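Local coordinates for alpha-1,3-glucanase (Streptomyces thermodiastaticus, PDB 7C7D), which probably hydrolyses alpha-1,3-linked glucans, acting as the catalytic unit of a thermostable glycoside hydrolase of family GH87, at residues T104-A109 with A193-V198; S435-A440 with S478-I483. All coordinates share one frame; numbering follows the deposited sequence.

Contact 1: residues T104-A109 with A193-V198; sequences TVPRAA and ADFEQV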
loop_
_atom_site.group_PDB
_atom_site.type_symbol
_atom_site.label_atom_id
_atom_site.label_comp_id
_atom_site.label_asym_id
_atom_site.label_seq_id
_atom_site.Cartn_x
_atom_site.Cartn_y
_atom_site.Cartn_z
ATOM N N THR A 104 -14.575 -0.506 -21.282
ATOM C CA THR A 104 -15.324 -1.742 -21.442
ATOM C C THR A 104 -15.338 -2.450 -20.094
ATOM O O THR A 104 -14.281 -2.737 -19.522
ATOM C CB THR A 104 -14.713 -2.620 -22.530
ATOM O OG1 THR A 104 -14.841 -1.953 -23.791
ATOM C CG2 THR A 104 -15.443 -3.957 -22.599
ATOM N N VAL A 105 -16.536 -2.697 -19.577
ATOM C CA VAL A 105 -16.691 -3.287 -18.246
ATOM C C VAL A 105 -16.079 -4.685 -18.240
ATOM O O VAL A 105 -16.393 -5.504 -19.125
ATOM C CB VAL A 105 -18.181 -3.324 -17.871
ATOM C CG1 VAL A 105 -18.398 -4.085 -16.599
ATOM C CG2 VAL A 105 -18.716 -1.905 -17.742
ATOM N N PRO A 106 -15.189 -5.007 -17.295
ATOM C CA PRO A 106 -14.503 -6.305 -17.315
ATOM C C PRO A 106 -15.244 -7.439 -16.625
ATOM O O PRO A 106 -14.863 -8.603 -16.814
ATOM C CB PRO A 106 -13.202 -5.991 -16.560
ATOM C CG PRO A 106 -13.632 -4.978 -15.543
ATOM C CD PRO A 106 -14.643 -4.109 -16.260
ATOM N N ARG A 107 -16.283 -7.142 -15.849
ATOM C CA ARG A 107 -16.968 -8.134 -15.028
ATOM C C ARG A 107 -18.251 -7.496 -14.515
ATOM O O ARG A 107 -18.427 -6.279 -14.584
ATOM C CB ARG A 107 -16.106 -8.530 -13.832
ATOM C CG ARG A 107 -15.983 -7.397 -12.816
ATOM C CD ARG A 107 -14.953 -7.692 -11.758
ATOM N NE ARG A 107 -15.437 -8.647 -10.769
ATOM C CZ ARG A 107 -14.642 -9.359 -9.981
ATOM N NH1 ARG A 107 -15.159 -10.206 -9.103
ATOM N NH2 ARG A 107 -13.324 -9.221 -10.073
ATOM N N ALA A 108 -19.138 -8.334 -13.980
ATOM C CA ALA A 108 -20.350 -7.830 -13.347
ATOM C C ALA A 108 -19.987 -6.840 -12.255
ATOM O O ALA A 108 -19.132 -7.117 -11.410
ATOM C CB ALA A 108 -21.135 -8.986 -12.734
ATOM N N ALA A 109 -20.636 -5.682 -12.274
ATOM C CA ALA A 109 -20.296 -4.635 -11.325
ATOM C C ALA A 109 -21.502 -3.731 -11.131
ATOM O O ALA A 109 -22.363 -3.622 -12.009
ATOM C CB ALA A 109 -19.086 -3.823 -11.804
ATOM N N ALA A 193 -9.647 2.729 -13.352
ATOM C CA ALA A 193 -10.976 2.584 -12.776
ATOM C C ALA A 193 -11.170 1.155 -12.291
ATOM O O ALA A 193 -10.765 0.202 -12.966
ATOM C CB ALA A 193 -12.062 2.938 -13.798
ATOM N N ASP A 194 -11.787 1.009 -11.121
ATOM C CA ASP A 194 -12.066 -0.290 -10.519
ATOM C C ASP A 194 -13.562 -0.562 -10.611
ATOM O O ASP A 194 -14.378 0.292 -10.242
ATOM C CB ASP A 194 -11.658 -0.328 -9.041
ATOM C CG ASP A 194 -10.232 0.136 -8.790
ATOM O OD1 ASP A 194 -9.359 -0.024 -9.665
ATOM O OD2 ASP A 194 -9.990 0.660 -7.683
ATOM N N PHE A 195 -13.923 -1.753 -11.088
ATOM C CA PHE A 195 -15.312 -2.150 -11.269
ATOM C C PHE A 195 -15.621 -3.254 -10.268
ATOM O O PHE A 195 -15.026 -4.333 -10.336
ATOM C CB PHE A 195 -15.524 -2.618 -12.707
ATOM C CG PHE A 195 -15.346 -1.521 -13.713
ATOM C CD1 PHE A 195 -14.087 -1.200 -14.204
ATOM C CD2 PHE A 195 -16.432 -0.774 -14.129
ATOM C CE1 PHE A 195 -13.923 -0.176 -15.120
ATOM C CE2 PHE A 195 -16.274 0.258 -15.039
ATOM C CZ PHE A 195 -15.019 0.558 -15.535
ATOM N N GLU A 196 -16.520 -2.968 -9.324
ATOM C CA GLU A 196 -16.751 -3.822 -8.166
ATOM C C GLU A 196 -18.216 -4.219 -8.071
ATOM O O GLU A 196 -19.112 -3.423 -8.376
ATOM C CB GLU A 196 -16.352 -3.111 -6.860
ATOM C CG GLU A 196 -16.423 -4.010 -5.626
ATOM C CD GLU A 196 -15.769 -3.408 -4.397
ATOM O OE1 GLU A 196 -15.088 -2.365 -4.517
ATOM O OE2 GLU A 196 -15.936 -3.989 -3.302
ATOM N N GLN A 197 -18.454 -5.455 -7.632
ATOM C CA GLN A 197 -19.784 -5.915 -7.257
ATOM C C GLN A 197 -19.922 -5.760 -5.749
ATOM O O GLN A 197 -19.313 -6.515 -4.982
ATOM C CB GLN A 197 -19.980 -7.375 -7.658
ATOM C CG GLN A 197 -21.387 -7.873 -7.407
ATOM C CD GLN A 197 -22.417 -7.126 -8.232
ATOM O OE1 GLN A 197 -23.538 -6.891 -7.780
ATOM N NE2 GLN A 197 -22.047 -6.761 -9.454
ATOM N N VAL A 198 -20.714 -4.779 -5.327
ATOM C CA VAL A 198 -20.953 -4.506 -3.917
ATOM C C VAL A 198 -22.305 -5.091 -3.542
ATOM O O VAL A 198 -23.306 -4.850 -4.225
ATOM C CB VAL A 198 -20.904 -2.997 -3.629
ATOM C CG1 VAL A 198 -21.338 -2.709 -2.194
ATOM C CG2 VAL A 198 -19.503 -2.464 -3.884
#

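Contact 2: residues S435-A440 with S478-I483; sequences SNQKFA and SYDSAI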
loop_
_atom_site.group_PDB
_atom_site.type_symbol
_atom_site.label_atom_id
_atom_site.label_comp_id
_atom_site.label_asym_id
_atom_site.label_seq_id
_atom_site.Cartn_x
_atom_site.Cartn_y
_atom_site.Cartn_z
ATOM N N SER A 435 15.200 -5.158 5.947
ATOM C CA SER A 435 16.157 -4.124 6.318
ATOM C C SER A 435 16.501 -4.124 7.802
ATOM O O SER A 435 15.651 -4.382 8.663
ATOM C CB SER A 435 15.584 -2.760 5.945
ATOM O OG SER A 435 16.465 -1.738 6.352
ATOM N N ASN A 436 17.763 -3.783 8.084
ATOM C CA ASN A 436 18.249 -3.481 9.427
ATOM C C ASN A 436 18.471 -1.981 9.644
ATOM O O ASN A 436 19.295 -1.582 10.474
ATOM C CB ASN A 436 19.515 -4.278 9.750
ATOM C CG ASN A 436 19.208 -5.658 10.311
ATOM O OD1 ASN A 436 18.123 -5.894 10.851
ATOM N ND2 ASN A 436 20.173 -6.574 10.205
ATOM N N GLN A 437 17.751 -1.134 8.907
ATOM C CA GLN A 437 17.773 0.308 9.146
ATOM C C GLN A 437 16.936 0.605 10.385
ATOM O O GLN A 437 15.739 0.302 10.422
ATOM C CB GLN A 437 17.221 1.047 7.928
ATOM C CG GLN A 437 17.362 2.565 8.018
ATOM C CD GLN A 437 17.079 3.276 6.705
ATOM O OE1 GLN A 437 16.619 2.669 5.740
ATOM N NE2 GLN A 437 17.337 4.582 6.672
ATOM N N LYS A 438 17.561 1.193 11.401
ATOM C CA LYS A 438 16.892 1.267 12.698
ATOM C C LYS A 438 16.009 2.498 12.875
ATOM O O LYS A 438 14.954 2.405 13.515
ATOM C CB LYS A 438 17.908 1.161 13.838
ATOM C CG LYS A 438 18.860 2.321 13.962
ATOM C CD LYS A 438 19.855 2.044 15.071
ATOM C CE LYS A 438 20.865 3.160 15.207
ATOM N NZ LYS A 438 21.799 2.881 16.326
ATOM N N PHE A 439 16.423 3.648 12.336
ATOM C CA PHE A 439 15.738 4.932 12.509
ATOM C C PHE A 439 15.776 5.492 13.933
ATOM O O PHE A 439 15.932 6.706 14.112
ATOM C CB PHE A 439 14.292 4.906 11.996
ATOM C CG PHE A 439 14.158 4.490 10.561
ATOM C CD1 PHE A 439 14.409 5.385 9.533
ATOM C CD2 PHE A 439 13.759 3.207 10.241
ATOM C CE1 PHE A 439 14.275 4.997 8.207
ATOM C CE2 PHE A 439 13.618 2.817 8.923
ATOM C CZ PHE A 439 13.878 3.712 7.905
ATOM N N ALA A 440 15.607 4.640 14.945
ATOM C CA ALA A 440 15.587 5.066 16.342
ATOM C C ALA A 440 15.897 3.856 17.218
ATOM O O ALA A 440 16.074 2.741 16.725
ATOM C CB ALA A 440 14.238 5.690 16.706
ATOM N N SER A 478 21.543 -4.285 4.955
ATOM C CA SER A 478 22.203 -4.403 6.256
ATOM C C SER A 478 22.600 -3.022 6.794
ATOM O O SER A 478 23.759 -2.747 7.116
ATOM C CB SER A 478 23.427 -5.293 6.104
ATOM O OG SER A 478 24.255 -4.768 5.079
ATOM N N TYR A 479 21.600 -2.143 6.913
ATOM C CA TYR A 479 21.877 -0.713 7.042
ATOM C C TYR A 479 22.648 -0.392 8.323
ATOM O O TYR A 479 23.739 0.189 8.276
ATOM C CB TYR A 479 20.565 0.066 6.950
ATOM C CG TYR A 479 20.728 1.559 6.759
ATOM C CD1 TYR A 479 21.223 2.366 7.782
ATOM C CD2 TYR A 479 20.366 2.169 5.564
ATOM C CE1 TYR A 479 21.369 3.726 7.613
ATOM C CE2 TYR A 479 20.505 3.539 5.391
ATOM C CZ TYR A 479 21.011 4.308 6.421
ATOM O OH TYR A 479 21.161 5.671 6.279
ATOM N N ASP A 480 22.093 -0.738 9.482
ATOM C CA ASP A 480 22.760 -0.446 10.746
ATOM C C ASP A 480 23.396 -1.662 11.402
ATOM O O ASP A 480 24.092 -1.506 12.414
ATOM C CB ASP A 480 21.801 0.253 11.723
ATOM C CG ASP A 480 21.511 1.687 11.315
ATOM O OD1 ASP A 480 22.468 2.494 11.260
ATOM O OD2 ASP A 480 20.335 1.997 11.027
ATOM N N SER A 481 23.195 -2.858 10.851
ATOM C CA SER A 481 23.820 -4.061 11.382
ATOM C C SER A 481 23.736 -5.160 10.332
ATOM O O SER A 481 22.909 -5.112 9.419
ATOM C CB SER A 481 23.179 -4.508 12.703
ATOM O OG SER A 481 21.827 -4.896 12.517
ATOM N N ALA A 482 24.617 -6.146 10.472
ATOM C CA ALA A 482 24.684 -7.266 9.547
ATOM C C ALA A 482 23.428 -8.129 9.641
ATOM O O ALA A 482 22.730 -8.161 10.658
ATOM C CB ALA A 482 25.907 -8.120 9.867
ATOM N N ILE A 483 23.144 -8.843 8.554
ATOM C CA ILE A 483 21.991 -9.738 8.507
ATOM C C ILE A 483 22.310 -10.982 9.334
ATOM O O ILE A 483 23.089 -11.839 8.907
ATOM C CB ILE A 483 21.622 -10.112 7.069
ATOM C CG1 ILE A 483 21.481 -8.860 6.184
ATOM C CG2 ILE A 483 20.369 -10.972 7.050
ATOM C CD1 ILE A 483 20.366 -7.905 6.567
HETATM O O HOH W 1 20.213 -2.736 12.968
HETATM O O HOH W 2 18.911 4.333 11.013
#

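Contact 1: residues T104-A109 with A193-V198
V105 and F195 meet first. V105 CG2 lies 4.2 Å from F195 CE2, a loose apolar touch. P106 makes the closer contact with the same ring. Its CD stands 3.6 Å from F195 CD1, and its CG touches CD1 and CB of F195. The two side chains cross at about a right angle. P106 CD is 4.0 Å from the centroid of the F195 ring and 30° off the ring normal, an off-centre CH-pi contact. On F195, CG is anti to its own carbonyl carbon (chi1 -65°), and this brings the start of the ring to the proline. T60 and V62 also pack against P106. An alanine at P106 would lack CG and CD, would probably lose the CH-pi contact and would be likely to leave a gap beside CG and CD1 of F195. R107 reaches across with its aliphatic part. Its CD is 3.6 Å from F195 O, and the chain then bends at chi3. Its NH2 is hydrogen-bonded to T60 OG1. A108 takes part mainly through its backbone: its O lies 3.9 Å from Q197 CB. A109 CB lies beside the backbone of F195 and E196. This CB is 3.9 Å from F195 CB and 3.5 Å from E196 O. The CA atoms of A109 and Q197 are 4.3 Å apart. Here A109 begins strand 109-117, which runs antiparallel to strand 188-196. Beyond the contact, the E196 carboxylate forms a salt bridge with R346 of the parallel beta-helix. Residues 104-109 are the turn of a beta-arch, joining strand 100-104 of one antiparallel sheet to strand 109-117 of another. Such a crossing over a buried aromatic ring fits the beta-sandwich expected of a galactose-binding-like domain.

Contact 2: residues S435-A440 with S478-I483
Q437 lies flat on Y479 where loops of two neighbouring coils of the parallel beta-helix meet. The loops follow strands 432-435 and 474-477, which are adjacent and parallel. The Q437 amide and the Y479 ring are stacked, their planes 4° apart. Q437 CG is anti to the backbone N (chi1 -173°), and the chain is extended beyond it. Q437 CG sits over the ring, 3.8 Å from its centroid, in a CH-pi contact. Farther along, NE2 passes 3.6 Å from Y479 CE2. The F439 ring packs on the other side of Q437 CG, which is thus sandwiched between two aromatic rings. K438 and D480 cross at about a right angle. K438 N donates to D480 OD2 at 2.9 Å in a nearly straight bond (170°), using the anti lone pair of that oxygen. The same OD2 accepts from a water that in turn accepts from F439 N, so OD2 holds two successive backbone amides, K438 N directly and F439 N through the water. The K438 amine pairs with E441, and D480 OD1 accepts from Q510. N436 turns towards the second loop. Its ND2 donates to S481 O at 3.2 Å. This acceptor lies near the N436 amide plane, while ND2 sits above the carbonyl plane of S481. N436 OD1 is bound by L446 N, which fixes the rotation of the buried amide. In return, D480 N donates to N436 O at 3.1 Å. A second water donates to N436 O at 2.9 Å and is hydrogen-bonded to S481 OG at 2.7 Å.

In the fold
The two contacts belong to different parts of the chain. Contact 1 lies in the N-terminal domain, probably a beta-sandwich, and contact 2 lies on loops of the beta-helix. Their centres are 43 Å apart, on opposite sides of the chain's centre. Their nearest atoms are about 29 Å apart, and they do not touch. Contact 1 closes along the chain before contact 2 opens. The calcium ion lies nearer contact 1 in the fold: the F195 side chain is about 12 Å from it, and D191, one of its ligands, is on strand 188-196. No residue of either contact binds it. Contact 1 also adjoins the beta-helix through a salt bridge from D194 to R372.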